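Long-range contacts in response regulator (Caulobacter vibrioides, PDB 3N0R), which probably switches the general stress response as a two-component regulator, joining a sigma-factor-like domain to a phosphorylatable receiver domain that governs its anti-anti-sigma activity: residues Ala82-Ser87 with Gln97-Gly102; Ala113-Gln118 with Gln135-Asp140; Leu164-Glu169 with Ile213-Gly218; Ile237-Phe242 with Phe256-Pro261. The protein carries 1 engineered substitution. One frame throughout, in Å; residues are numbered along the deposited sequence.

Contact 1. Residues Ala82-Ser87 with Gln97-Gly102; sequences AIWLSS and QGLHAG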
loop_
_atom_site.group_PDB
_atom_site.type_symbol
_atom_site.label_atom_id
_atom_site.label_comp_id
_atom_site.label_asym_id
_atom_site.label_seq_id
_atom_site.Cartn_x
_atom_site.Cartn_y
_atom_site.Cartn_z
ATOM N N ALA A 82 -6.011 16.953 1.757
ATOM C CA ALA A 82 -6.078 18.300 2.336
ATOM C C ALA A 82 -5.545 18.306 3.771
ATOM O O ALA A 82 -4.818 19.218 4.178
ATOM C CB ALA A 82 -7.516 18.832 2.299
ATOM N N ILE A 83 -5.918 17.286 4.541
ATOM C CA ILE A 83 -5.500 17.207 5.932
ATOM C C ILE A 83 -4.011 16.890 6.063
ATOM O O ILE A 83 -3.312 17.554 6.825
ATOM C CB ILE A 83 -6.331 16.173 6.724
ATOM C CG1 ILE A 83 -7.798 16.616 6.788
ATOM C CG2 ILE A 83 -5.768 15.985 8.120
ATOM C CD1 ILE A 83 -8.756 15.542 7.303
ATOM N N TRP A 84 -3.531 15.896 5.309
ATOM C CA TRP A 84 -2.218 15.310 5.572
ATOM C C TRP A 84 -1.112 15.633 4.577
ATOM O O TRP A 84 0.062 15.568 4.944
ATOM C CB TRP A 84 -2.332 13.780 5.712
ATOM C CG TRP A 84 -3.178 13.357 6.870
ATOM C CD1 TRP A 84 -4.434 12.814 6.825
ATOM C CD2 TRP A 84 -2.836 13.471 8.253
ATOM N NE1 TRP A 84 -4.892 12.593 8.103
ATOM C CE2 TRP A 84 -3.927 12.989 8.998
ATOM C CE3 TRP A 84 -1.708 13.943 8.932
ATOM C CZ2 TRP A 84 -3.921 12.958 10.396
ATOM C CZ3 TRP A 84 -1.704 13.919 10.317
ATOM C CH2 TRP A 84 -2.802 13.431 11.035
ATOM N N LEU A 85 -1.473 15.958 3.336
ATOM C CA LEU A 85 -0.497 15.915 2.247
ATOM C C LEU A 85 -0.457 17.196 1.416
ATOM O O LEU A 85 -0.044 17.181 0.252
ATOM C CB LEU A 85 -0.770 14.705 1.341
ATOM C CG LEU A 85 -0.608 13.343 2.013
ATOM C CD1 LEU A 85 -1.160 12.236 1.115
ATOM C CD2 LEU A 85 0.860 13.087 2.358
ATOM N N SER A 86 -0.840 18.317 2.007
ATOM C CA SER A 86 -0.888 19.561 1.247
ATOM C C SER A 86 0.190 20.564 1.633
ATOM O O SER A 86 0.182 21.690 1.148
ATOM C CB SER A 86 -2.284 20.175 1.342
ATOM O OG SER A 86 -3.217 19.343 0.676
ATOM N N SER A 87 1.126 20.165 2.492
ATOM C CA SER A 87 2.194 21.078 2.877
ATOM C C SER A 87 2.955 21.565 1.651
ATOM O O SER A 87 3.317 20.772 0.781
ATOM C CB SER A 87 3.139 20.417 3.878
ATOM O OG SER A 87 2.456 20.195 5.093
ATOM N N GLN A 97 -6.628 23.152 4.789
ATOM C CA GLN A 97 -5.319 22.530 4.920
ATOM C C GLN A 97 -5.011 22.229 6.380
ATOM O O GLN A 97 -5.109 23.121 7.220
ATOM C CB GLN A 97 -4.232 23.418 4.323
ATOM C CG GLN A 97 -2.905 22.700 4.261
ATOM C CD GLN A 97 -1.791 23.518 3.649
ATOM O OE1 GLN A 97 -2.022 24.419 2.833
ATOM N NE2 GLN A 97 -0.561 23.194 4.027
ATOM N N GLY A 98 -4.612 20.987 6.667
ATOM C CA GLY A 98 -4.297 20.562 8.022
ATOM C C GLY A 98 -2.816 20.751 8.328
ATOM O O GLY A 98 -2.415 21.787 8.867
ATOM N N LEU A 99 -1.992 19.764 7.986
ATOM C CA LEU A 99 -0.551 19.901 8.152
ATOM C C LEU A 99 0.012 21.027 7.300
ATOM O O LEU A 99 -0.459 21.268 6.176
ATOM C CB LEU A 99 0.177 18.605 7.774
ATOM C CG LEU A 99 0.050 17.383 8.685
ATOM C CD1 LEU A 99 0.985 16.286 8.229
ATOM C CD2 LEU A 99 0.273 17.709 10.160
ATOM N N HIS A 100 1.025 21.699 7.838
ATOM C CA HIS A 100 1.811 22.674 7.094
ATOM C C HIS A 100 3.272 22.275 7.179
ATOM O O HIS A 100 3.629 21.427 8.001
ATOM C CB HIS A 100 1.571 24.088 7.634
ATOM C CG HIS A 100 0.175 24.559 7.399
ATOM N ND1 HIS A 100 -0.900 24.065 8.106
ATOM C CD2 HIS A 100 -0.340 25.403 6.474
ATOM C CE1 HIS A 100 -2.013 24.615 7.656
ATOM N NE2 HIS A 100 -1.702 25.425 6.661
ATOM N N ALA A 101 4.103 22.882 6.334
ATOM C CA ALA A 101 5.468 22.407 6.106
ATOM C C ALA A 101 6.311 22.330 7.379
ATOM O O ALA A 101 7.198 21.485 7.489
ATOM C CB ALA A 101 6.161 23.275 5.060
ATOM N N GLY A 102 6.043 23.213 8.335
ATOM C CA GLY A 102 6.818 23.250 9.561
ATOM C C GLY A 102 6.536 22.117 10.531
ATOM O O GLY A 102 7.304 21.898 11.469
HETATM O O HOH W 1 -1.720 19.195 4.567
#
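Gly98 and Leu99 run past the end of helix 72-84, Gly98 beside Ile83, and donate their amides to carbonyls of the helix's last turn. Gly98 N bonds Ala82 O at 3.1 Å, and Leu99 N meets Ile83 O at 2.8 Å in a nearly straight bond (169°). Having no side chain, glycine lets its CA come within 3.4 Å of Ile83 O. A water beyond the helix end accepts from Ser86 N and lies 2.9 Å from Leu99 O.

Leu99 reaches back to the helix, its CD1 at the rim of the Trp84 indole, 3.6 Å from CE3 and close to the ring plane. The indole is held by its NE1 bond to Tyr51 O and by stacking on Tyr51. Gln97 CG lies anti to the backbone N (chi1 -171°), and the extended chain delivers NE2 to Leu99 O at 2.9 Å, on a lone pair in the carbonyl plane, a bond within the loop that probably restrains it. Ser86, whose OG turns back to His81 O, leaves its small CB beside Gln97 CG. Ser87 CB packs near Ala101.

Carbonyls that the ending helix can no longer pair internally are thus satisfied by loop amides, while leucine at the indole edge supplies an apolar flank.

Contact 2. Residues Ala113-Gln118 with Gln135-Asp140; sequences APRSRQ and QILDCD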
loop_
_atom_site.group_PDB
_atom_site.type_symbol
_atom_site.label_atom_id
_atom_site.label_comp_id
_atom_site.label_asym_id
_atom_site.label_seq_id
_atom_site.Cartn_x
_atom_site.Cartn_y
_atom_site.Cartn_z
ATOM N N ALA A 113 7.024 10.487 1.217
ATOM C CA ALA A 113 5.786 10.461 0.444
ATOM C C ALA A 113 5.634 11.696 -0.442
ATOM O O ALA A 113 4.684 12.459 -0.288
ATOM C CB ALA A 113 4.580 10.311 1.381
ATOM N N PRO A 114 6.572 11.896 -1.381
ATOM C CA PRO A 114 6.448 13.051 -2.278
ATOM C C PRO A 114 5.238 12.897 -3.195
ATOM O O PRO A 114 4.680 11.795 -3.345
ATOM C CB PRO A 114 7.741 12.990 -3.095
ATOM C CG PRO A 114 8.074 11.524 -3.131
ATOM C CD PRO A 114 7.707 11.028 -1.751
ATOM N N ARG A 115 4.830 14.004 -3.803
ATOM C CA ARG A 115 3.661 14.000 -4.675
ATOM C C ARG A 115 3.773 12.981 -5.807
ATOM O O ARG A 115 2.780 12.381 -6.197
ATOM C CB ARG A 115 3.335 15.413 -5.182
ATOM C CG ARG A 115 2.571 16.219 -4.124
ATOM C CD ARG A 115 2.396 17.677 -4.436
ATOM N NE ARG A 115 1.584 17.948 -5.618
ATOM C CZ ARG A 115 0.252 17.986 -5.666
ATOM N NH1 ARG A 115 -0.509 17.696 -4.606
ATOM N NH2 ARG A 115 -0.325 18.305 -6.812
ATOM N N SER A 116 4.977 12.758 -6.325
ATOM C CA SER A 116 5.142 11.753 -7.375
ATOM C C SER A 116 4.693 10.376 -6.890
ATOM O O SER A 116 4.011 9.639 -7.606
ATOM C CB SER A 116 6.596 11.694 -7.838
ATOM O OG SER A 116 7.455 11.489 -6.731
ATOM N N ARG A 117 5.082 10.029 -5.670
ATOM C CA ARG A 117 4.738 8.721 -5.128
ATOM C C ARG A 117 3.247 8.611 -4.811
ATOM O O ARG A 117 2.639 7.557 -5.020
ATOM C CB ARG A 117 5.570 8.416 -3.887
ATOM C CG ARG A 117 5.533 6.965 -3.482
ATOM C CD ARG A 117 6.089 6.026 -4.561
ATOM N NE ARG A 117 7.454 6.359 -4.964
ATOM C CZ ARG A 117 8.538 5.644 -4.658
ATOM N NH1 ARG A 117 8.443 4.528 -3.940
ATOM N NH2 ARG A 117 9.729 6.042 -5.091
ATOM N N GLN A 118 2.650 9.705 -4.349
ATOM C CA GLN A 118 1.211 9.746 -4.154
ATOM C C GLN A 118 0.495 9.466 -5.475
ATOM O O GLN A 118 -0.410 8.646 -5.524
ATOM C CB GLN A 118 0.790 11.113 -3.620
ATOM C CG GLN A 118 1.373 11.459 -2.269
ATOM C CD GLN A 118 1.237 12.931 -1.971
ATOM O OE1 GLN A 118 0.256 13.557 -2.362
ATOM N NE2 GLN A 118 2.225 13.501 -1.290
ATOM N N GLN A 135 -7.823 15.213 -9.331
ATOM C CA GLN A 135 -8.771 15.833 -8.395
ATOM C C GLN A 135 -8.283 15.689 -6.970
ATOM O O GLN A 135 -8.425 16.591 -6.154
ATOM C CB GLN A 135 -10.153 15.182 -8.461
ATOM C CG GLN A 135 -10.721 15.027 -9.839
ATOM C CD GLN A 135 -10.634 16.298 -10.645
ATOM O OE1 GLN A 135 -11.004 17.381 -10.180
ATOM N NE2 GLN A 135 -10.150 16.175 -11.867
ATOM N N ILE A 136 -7.713 14.532 -6.669
ATOM C CA ILE A 136 -7.248 14.249 -5.320
ATOM C C ILE A 136 -6.036 15.102 -4.981
ATOM O O ILE A 136 -5.930 15.633 -3.870
ATOM C CB ILE A 136 -6.944 12.750 -5.166
ATOM C CG1 ILE A 136 -8.244 11.944 -5.289
ATOM C CG2 ILE A 136 -6.249 12.469 -3.836
ATOM C CD1 ILE A 136 -8.043 10.467 -5.512
ATOM N N LEU A 137 -5.134 15.241 -5.952
ATOM C CA LEU A 137 -3.893 15.998 -5.786
ATOM C C LEU A 137 -4.078 17.491 -6.036
ATOM O O LEU A 137 -3.182 18.283 -5.746
ATOM C CB LEU A 137 -2.832 15.457 -6.746
ATOM C CG LEU A 137 -2.395 14.028 -6.442
ATOM C CD1 LEU A 137 -1.693 13.434 -7.655
ATOM C CD2 LEU A 137 -1.497 14.015 -5.225
ATOM N N ASP A 138 -5.224 17.877 -6.592
ATOM C CA ASP A 138 -5.476 19.272 -6.963
ATOM C C ASP A 138 -4.455 19.789 -7.983
ATOM O O ASP A 138 -3.838 20.839 -7.793
ATOM C CB ASP A 138 -5.508 20.162 -5.714
ATOM C CG ASP A 138 -6.102 21.531 -5.983
ATOM O OD1 ASP A 138 -6.796 21.699 -7.009
ATOM O OD2 ASP A 138 -5.881 22.441 -5.158
ATOM N N CYS A 139 -4.288 19.048 -9.075
ATOM C CA CYS A 139 -3.391 19.460 -10.147
ATOM C C CYS A 139 -4.032 19.128 -11.485
ATOM O O CYS A 139 -5.114 18.550 -11.529
ATOM C CB CYS A 139 -2.026 18.768 -10.008
ATOM S SG CYS A 139 -2.043 16.974 -10.242
ATOM N N ASP A 140 -3.373 19.493 -12.580
ATOM C CA ASP A 140 -3.924 19.182 -13.894
ATOM C C ASP A 140 -3.456 17.826 -14.432
ATOM O O ASP A 140 -2.635 17.140 -13.813
ATOM C CB ASP A 140 -3.760 20.337 -14.909
ATOM C CG ASP A 140 -2.328 20.538 -15.391
ATOM O OD1 ASP A 140 -1.454 19.698 -15.139
ATOM O OD2 ASP A 140 -2.081 21.560 -16.063
#
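Arg115 and Leu137 join the start of helix 115-125 to the end of helix 130-137 in the sigma-like domain. Helix 115-125 thereby packs on the first helix of a probable helix-turn-helix formed by 130-137 and 141-156. Helix 130-137 ends at Leu137, and Asp138 leaves it with a positive phi.

The close-packed part is centred on Leu137. Its CD2 methyl crosses Gln118, 3.4 Å from OE1 and 4.0 Å from CB, and the side chain also touches His81, Ala119 and Leu122. Gln118 suits this inner position because its amide is used within its own segment: NE2 bonds Ala113 O at 2.9 Å, stitching the turn before the helix to the first turn within it.

Toward solvent the contact is looser, and a long, flexible residue spans it. A bend at chi3 (64°) swings the Arg115 guanidinium end-on to Leu137 O, which both NH1 and NH2 reach at 3.0 Å. NH1 comes in on a lone pair in the carbonyl plane, whereas NH2 stands above that plane. The carbonyl, at a helix C-terminus, probably carries extra negative character that favours a cation. Leu137 CD2 covers one guanidinium face; Leu137 O and Cys139 CB lie near its plane, CB 3.6 Å from Arg115 NH2.

Contact 3. Residues Leu164-Glu169 with Ile213-Gly218; sequences LIIEDE and IQLADG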
loop_
_atom_site.group_PDB
_atom_site.type_symbol
_atom_site.label_atom_id
_atom_site.label_comp_id
_atom_site.label_asym_id
_atom_site.label_seq_id
_atom_site.Cartn_x
_atom_site.Cartn_y
_atom_site.Cartn_z
ATOM N N LEU A 164 11.196 -14.646 -1.756
ATOM C CA LEU A 164 10.556 -15.911 -1.385
ATOM C C LEU A 164 9.044 -15.735 -1.455
ATOM O O LEU A 164 8.501 -14.749 -0.936
ATOM C CB LEU A 164 10.954 -16.300 0.043
ATOM C CG LEU A 164 10.197 -17.478 0.657
ATOM C CD1 LEU A 164 10.478 -18.769 -0.113
ATOM C CD2 LEU A 164 10.590 -17.649 2.116
ATOM N N ILE A 165 8.373 -16.676 -2.110
ATOM C CA ILE A 165 6.916 -16.684 -2.161
ATOM C C ILE A 165 6.408 -17.836 -1.299
ATOM O O ILE A 165 6.926 -18.947 -1.393
ATOM C CB ILE A 165 6.426 -16.852 -3.620
ATOM C CG1 ILE A 165 6.857 -15.650 -4.468
ATOM C CG2 ILE A 165 4.906 -17.054 -3.667
ATOM C CD1 ILE A 165 6.811 -15.895 -5.940
ATOM N N ILE A 166 5.411 -17.567 -0.455
ATOM C CA ILE A 166 4.761 -18.611 0.337
ATOM C C ILE A 166 3.289 -18.663 -0.065
ATOM O O ILE A 166 2.492 -17.798 0.306
ATOM C CB ILE A 166 4.915 -18.394 1.864
ATOM C CG1 ILE A 166 6.377 -18.093 2.240
ATOM C CG2 ILE A 166 4.385 -19.605 2.625
ATOM C CD1 ILE A 166 6.571 -17.631 3.679
ATOM N N GLU A 167 2.953 -19.661 -0.870
ATOM C CA GLU A 167 1.643 -19.753 -1.490
ATOM C C GLU A 167 1.437 -21.191 -1.916
ATOM O O GLU A 167 2.294 -21.770 -2.581
ATOM C CB GLU A 167 1.578 -18.832 -2.714
ATOM C CG GLU A 167 0.269 -18.905 -3.476
ATOM C CD GLU A 167 -0.913 -18.532 -2.619
ATOM O OE1 GLU A 167 -1.766 -19.403 -2.356
ATOM O OE2 GLU A 167 -0.985 -17.359 -2.199
ATOM N N ASP A 168 0.300 -21.771 -1.546
ATOM C CA ASP A 168 0.027 -23.164 -1.902
ATOM C C ASP A 168 -0.947 -23.334 -3.068
ATOM O O ASP A 168 -1.030 -24.409 -3.646
ATOM C CB ASP A 168 -0.415 -23.991 -0.683
ATOM C CG ASP A 168 -1.662 -23.452 -0.024
ATOM O OD1 ASP A 168 -2.059 -22.302 -0.299
ATOM O OD2 ASP A 168 -2.242 -24.192 0.796
ATOM N N GLU A 169 -1.688 -22.288 -3.422
ATOM C CA GLU A 169 -2.578 -22.386 -4.578
ATOM C C GLU A 169 -1.712 -22.281 -5.824
ATOM O O GLU A 169 -1.090 -21.255 -6.045
ATOM C CB GLU A 169 -3.609 -21.261 -4.577
ATOM C CG GLU A 169 -4.656 -21.343 -3.494
ATOM C CD GLU A 169 -5.868 -20.498 -3.833
ATOM O OE1 GLU A 169 -5.851 -19.284 -3.547
ATOM O OE2 GLU A 169 -6.827 -21.043 -4.417
ATOM N N ILE A 213 -1.944 -15.190 3.533
ATOM C CA ILE A 213 -2.439 -15.064 4.896
ATOM C C ILE A 213 -2.973 -16.398 5.426
ATOM O O ILE A 213 -3.034 -16.617 6.633
ATOM C CB ILE A 213 -3.549 -13.987 4.973
ATOM C CG1 ILE A 213 -3.719 -13.474 6.406
ATOM C CG2 ILE A 213 -4.860 -14.517 4.401
ATOM C CD1 ILE A 213 -2.537 -12.682 6.906
ATOM N N GLN A 214 -3.369 -17.285 4.518
ATOM C CA GLN A 214 -3.984 -18.536 4.936
ATOM C C GLN A 214 -3.723 -19.650 3.945
ATOM O O GLN A 214 -4.257 -19.644 2.837
ATOM C CB GLN A 214 -5.492 -18.349 5.108
ATOM C CG GLN A 214 -6.173 -19.462 5.881
ATOM C CD GLN A 214 -7.544 -19.050 6.361
ATOM O OE1 GLN A 214 -8.345 -18.507 5.597
ATOM N NE2 GLN A 214 -7.817 -19.283 7.638
ATOM N N LEU A 215 -2.907 -20.609 4.362
ATOM C CA LEU A 215 -2.643 -21.794 3.563
ATOM C C LEU A 215 -3.778 -22.811 3.706
ATOM O O LEU A 215 -4.812 -22.528 4.316
ATOM C CB LEU A 215 -1.305 -22.415 3.968
ATOM C CG LEU A 215 -0.087 -21.490 3.859
ATOM C CD1 LEU A 215 1.174 -22.171 4.376
ATOM C CD2 LEU A 215 0.109 -21.014 2.419
ATOM N N ALA A 216 -3.572 -23.999 3.146
ATOM C CA ALA A 216 -4.597 -25.041 3.119
ATOM C C ALA A 216 -4.958 -25.557 4.511
ATOM O O ALA A 216 -6.100 -25.949 4.761
ATOM C CB ALA A 216 -4.150 -26.193 2.226
ATOM N N ASP A 217 -3.982 -25.565 5.414
ATOM C CA ASP A 217 -4.209 -26.047 6.774
ATOM C C ASP A 217 -4.844 -24.972 7.653
ATOM O O ASP A 217 -5.096 -25.195 8.838
ATOM C CB ASP A 217 -2.898 -26.539 7.400
ATOM C CG ASP A 217 -1.874 -25.428 7.562
ATOM O OD1 ASP A 217 -2.084 -24.337 6.995
ATOM O OD2 ASP A 217 -0.855 -25.650 8.251
ATOM N N GLY A 218 -5.105 -23.809 7.065
ATOM C CA GLY A 218 -5.679 -22.695 7.795
ATOM C C GLY A 218 -4.626 -21.832 8.462
ATOM O O GLY A 218 -4.943 -20.803 9.057
HETATM O O HOH W 2 -4.225 -20.755 0.277
#
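Ile166, the last residue of strand 162-166, makes a light apolar contact with the loop that follows strand 208-212: its CG2 is 4.5 Å from Leu215 CD1. A branched aliphatic suits this buried strand end, where Ile222 and Ala197 also touch it. At Glu167 the chain leaves the strand. Its CA passes 4.4 Å from Leu215 CD2, while the carboxylate turns elsewhere: OE1 accepts the amide of Glu169 at 3.1 Å through its anti lone pair, and OE2 lies close to Asp212, a like charge.

Asp168 then carries most of the contact. With chi1 at 59°, CG sits between the backbone N and the carbonyl carbon, and the carboxylate faces the type I turn from Leu215 to Gly218. OD2 lies 2.7 Å from Ala216 N, but the angle at the hydrogen is only 127° and the bond is weak. OD1 is 3.7 Å from Leu215 CD2 and also takes a water, at 2.7 Å, that donates in turn to Gln214 O. Gly218 closes the turn with a positive phi, a conformation that favours glycine.

Asp168 therefore meets the loop through a weak amide bond, a bridging water and the Leu215 methyl. Glu167, Asp168 and the predicted phosphorylation site Asp212 together resemble the acidic cluster where receiver domains usually hold magnesium.

Contact 4. Residues Ile237-Phe242 with Phe256-Pro261; sequences IFITAF and FLITKP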
loop_
_atom_site.group_PDB
_atom_site.type_symbol
_atom_site.label_atom_id
_atom_site.label_comp_id
_atom_site.label_asym_id
_atom_site.label_seq_id
_atom_site.Cartn_x
_atom_site.Cartn_y
_atom_site.Cartn_z
ATOM N N ILE A 237 5.015 -8.845 2.312
ATOM C CA ILE A 237 3.760 -8.428 1.714
ATOM C C ILE A 237 2.797 -9.601 1.816
ATOM O O ILE A 237 3.121 -10.720 1.411
ATOM C CB ILE A 237 3.945 -8.055 0.240
ATOM C CG1 ILE A 237 5.001 -6.949 0.092
ATOM C CG2 ILE A 237 2.613 -7.648 -0.371
ATOM C CD1 ILE A 237 5.354 -6.632 -1.347
ATOM N N PHE A 238 1.611 -9.361 2.365
ATOM C CA PHE A 238 0.633 -10.430 2.522
ATOM C C PHE A 238 -0.320 -10.515 1.347
ATOM O O PHE A 238 -0.751 -9.501 0.803
ATOM C CB PHE A 238 -0.094 -10.291 3.854
ATOM C CG PHE A 238 0.796 -10.560 5.027
ATOM C CD1 PHE A 238 0.989 -11.852 5.481
ATOM C CD2 PHE A 238 1.489 -9.527 5.637
ATOM C CE1 PHE A 238 1.836 -12.106 6.549
ATOM C CE2 PHE A 238 2.335 -9.773 6.704
ATOM C CZ PHE A 238 2.504 -11.062 7.163
ATOM N N ILE A 239 -0.622 -11.751 0.968
ATOM C CA ILE A 239 -1.515 -12.045 -0.139
ATOM C C ILE A 239 -2.844 -12.557 0.414
ATOM O O ILE A 239 -2.856 -13.453 1.255
ATOM C CB ILE A 239 -0.916 -13.157 -1.029
ATOM C CG1 ILE A 239 0.404 -12.713 -1.666
ATOM C CG2 ILE A 239 -1.923 -13.602 -2.083
ATOM C CD1 ILE A 239 1.230 -13.885 -2.210
ATOM N N THR A 240 -3.957 -11.992 -0.057
ATOM C CA THR A 240 -5.276 -12.418 0.410
ATOM C C THR A 240 -6.365 -12.157 -0.629
ATOM O O THR A 240 -6.269 -11.221 -1.431
ATOM C CB THR A 240 -5.664 -11.703 1.730
ATOM O OG1 THR A 240 -6.986 -12.097 2.117
ATOM C CG2 THR A 240 -5.615 -10.190 1.561
ATOM N N ALA A 241 -7.403 -12.988 -0.622
ATOM C CA ALA A 241 -8.563 -12.735 -1.472
ATOM C C ALA A 241 -9.513 -11.703 -0.863
ATOM O O ALA A 241 -10.391 -11.186 -1.556
ATOM C CB ALA A 241 -9.310 -14.031 -1.764
ATOM N N PHE A 242 -9.336 -11.409 0.427
ATOM C CA PHE A 242 -10.262 -10.553 1.177
ATOM C C PHE A 242 -9.500 -9.526 2.004
ATOM O O PHE A 242 -9.481 -9.573 3.234
ATOM C CB PHE A 242 -11.198 -11.405 2.032
ATOM C CG PHE A 242 -11.957 -12.412 1.225
ATOM C CD1 PHE A 242 -13.047 -12.023 0.470
ATOM C CD2 PHE A 242 -11.549 -13.736 1.170
ATOM C CE1 PHE A 242 -13.733 -12.938 -0.305
ATOM C CE2 PHE A 242 -12.244 -14.657 0.405
ATOM C CZ PHE A 242 -13.328 -14.253 -0.336
ATOM N N PHE A 256 1.684 -3.940 4.124
ATOM C CA PHE A 256 1.653 -4.129 2.676
ATOM C C PHE A 256 0.824 -5.362 2.354
ATOM O O PHE A 256 1.018 -6.422 2.946
ATOM C CB PHE A 256 3.071 -4.275 2.102
ATOM C CG PHE A 256 4.020 -3.180 2.526
ATOM C CD1 PHE A 256 3.881 -1.885 2.040
ATOM C CD2 PHE A 256 5.054 -3.451 3.417
ATOM C CE1 PHE A 256 4.754 -0.875 2.449
ATOM C CE2 PHE A 256 5.931 -2.452 3.819
ATOM C CZ PHE A 256 5.775 -1.165 3.339
ATOM N N LEU A 257 -0.054 -5.198 1.368
ATOM C CA LEU A 257 -1.095 -6.157 1.046
ATOM C C LEU A 257 -1.253 -6.234 -0.472
ATOM O O LEU A 257 -1.187 -5.206 -1.160
ATOM C CB LEU A 257 -2.404 -5.692 1.690
ATOM C CG LEU A 257 -3.529 -6.696 1.915
ATOM C CD1 LEU A 257 -3.058 -7.846 2.778
ATOM C CD2 LEU A 257 -4.707 -5.996 2.567
ATOM N N ILE A 258 -1.446 -7.450 -0.987
ATOM C CA ILE A 258 -1.915 -7.554 -2.353
ATOM C C ILE A 258 -3.065 -8.531 -2.437
ATOM O O ILE A 258 -3.153 -9.523 -1.701
ATOM C CB ILE A 258 -0.818 -7.988 -3.341
ATOM C CG1 ILE A 258 -0.204 -9.318 -2.926
ATOM C CG2 ILE A 258 0.253 -6.915 -3.468
ATOM C CD1 ILE A 258 0.814 -9.837 -3.933
ATOM N N THR A 259 -3.999 -8.192 -3.313
ATOM C CA THR A 259 -5.188 -8.992 -3.506
ATOM C C THR A 259 -4.971 -10.019 -4.606
ATOM O O THR A 259 -4.391 -9.716 -5.653
ATOM C CB THR A 259 -6.369 -8.094 -3.904
ATOM O OG1 THR A 259 -6.541 -7.089 -2.896
ATOM C CG2 THR A 259 -7.651 -8.902 -4.050
ATOM N N LYS A 260 -5.426 -11.240 -4.355
ATOM C CA LYS A 260 -5.532 -12.251 -5.408
ATOM C C LYS A 260 -7.019 -12.390 -5.760
ATOM O O LYS A 260 -7.863 -12.324 -4.873
ATOM C CB LYS A 260 -4.940 -13.591 -4.946
ATOM C CG LYS A 260 -5.569 -14.149 -3.670
ATOM C CD LYS A 260 -5.070 -15.553 -3.332
ATOM C CE LYS A 260 -5.713 -16.053 -2.047
ATOM N NZ LYS A 260 -5.295 -17.442 -1.706
ATOM N N PRO A 261 -7.353 -12.552 -7.056
ATOM C CA PRO A 261 -6.446 -12.607 -8.212
ATOM C C PRO A 261 -5.751 -11.269 -8.471
ATOM O O PRO A 261 -6.277 -10.214 -8.122
ATOM C CB PRO A 261 -7.380 -12.952 -9.375
ATOM C CG PRO A 261 -8.708 -12.423 -8.957
ATOM C CD PRO A 261 -8.770 -12.608 -7.466
HETATM O O HOH W 3 -10.466 -11.438 -4.410
#
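Lys260 turns its CG between the backbone N and the carbonyl carbon (chi1 57°) and then runs fully extended, across the end of strand 236-240. CG passes 3.7 Å from Ala241 N, and CD 3.9 Å from Ile239 CG2. The long aliphatic chain thus packs on backbone and methyls, while NZ continues to salt bridges with Glu169 and Asp212. Thr240, with OG1 anti to its backbone N (chi1 177°), places OG1 to accept the amide of Phe242 at 3.0 Å, an ST turn that shapes the loop after the strand.

These groups sit at the ends of the last two strands of the receiver's parallel sheet, whose short axes are 4.8 Å apart at 26°. Four backbone bonds join them: Phe238 N to Phe256 O, Ile258 N to Phe238 O at 2.8 Å, Thr240 N to Ile258 O, and Lys260 N to Thr240 O. Ile237 and Ile258, beta-branched and suited to strands, touch helix 264-277, and Ile258 also helix 170-182. Ile239 lies beside Ile258 on the same face, pointing the same way, CG1 to CG1 at 3.7 Å. On the other face Thr240 CG2 packs 3.7 Å from Leu257 CD1. Past the strands, a water donates to both Ala241 O and Lys260 O, just before the cis peptide to Pro261.

Lysine after the last strand and threonine at the end of the fourth are receiver hallmarks. Lys260 borders the Asp212 pocket, where its ammonium probably offsets the clustered acidic charge.

How the contacts relate
The four contacts follow one another along the chain, each closing before the next opens, and fall into two groups on opposite sides of its centre. Contacts 1 and 2, with centres 13 Å apart, belong to the helical sigma-like half, and Leu85 of one packs on Gln118 of the other. Contacts 3 and 4, 11 Å apart, share the five-stranded parallel sheet of the receiver. Ile213 N probably bonds Ile239 O there, and Lys260 of contact 4 reaches Glu169 of contact 3, so both border the Asp212 pocket. Contacts 1 and 3 are the most distant, at 41 Å between centres. Contacts 2 and 4 approach to about 9 Å between nearest atoms, consistent with the receiver lying against the sigma-like domain.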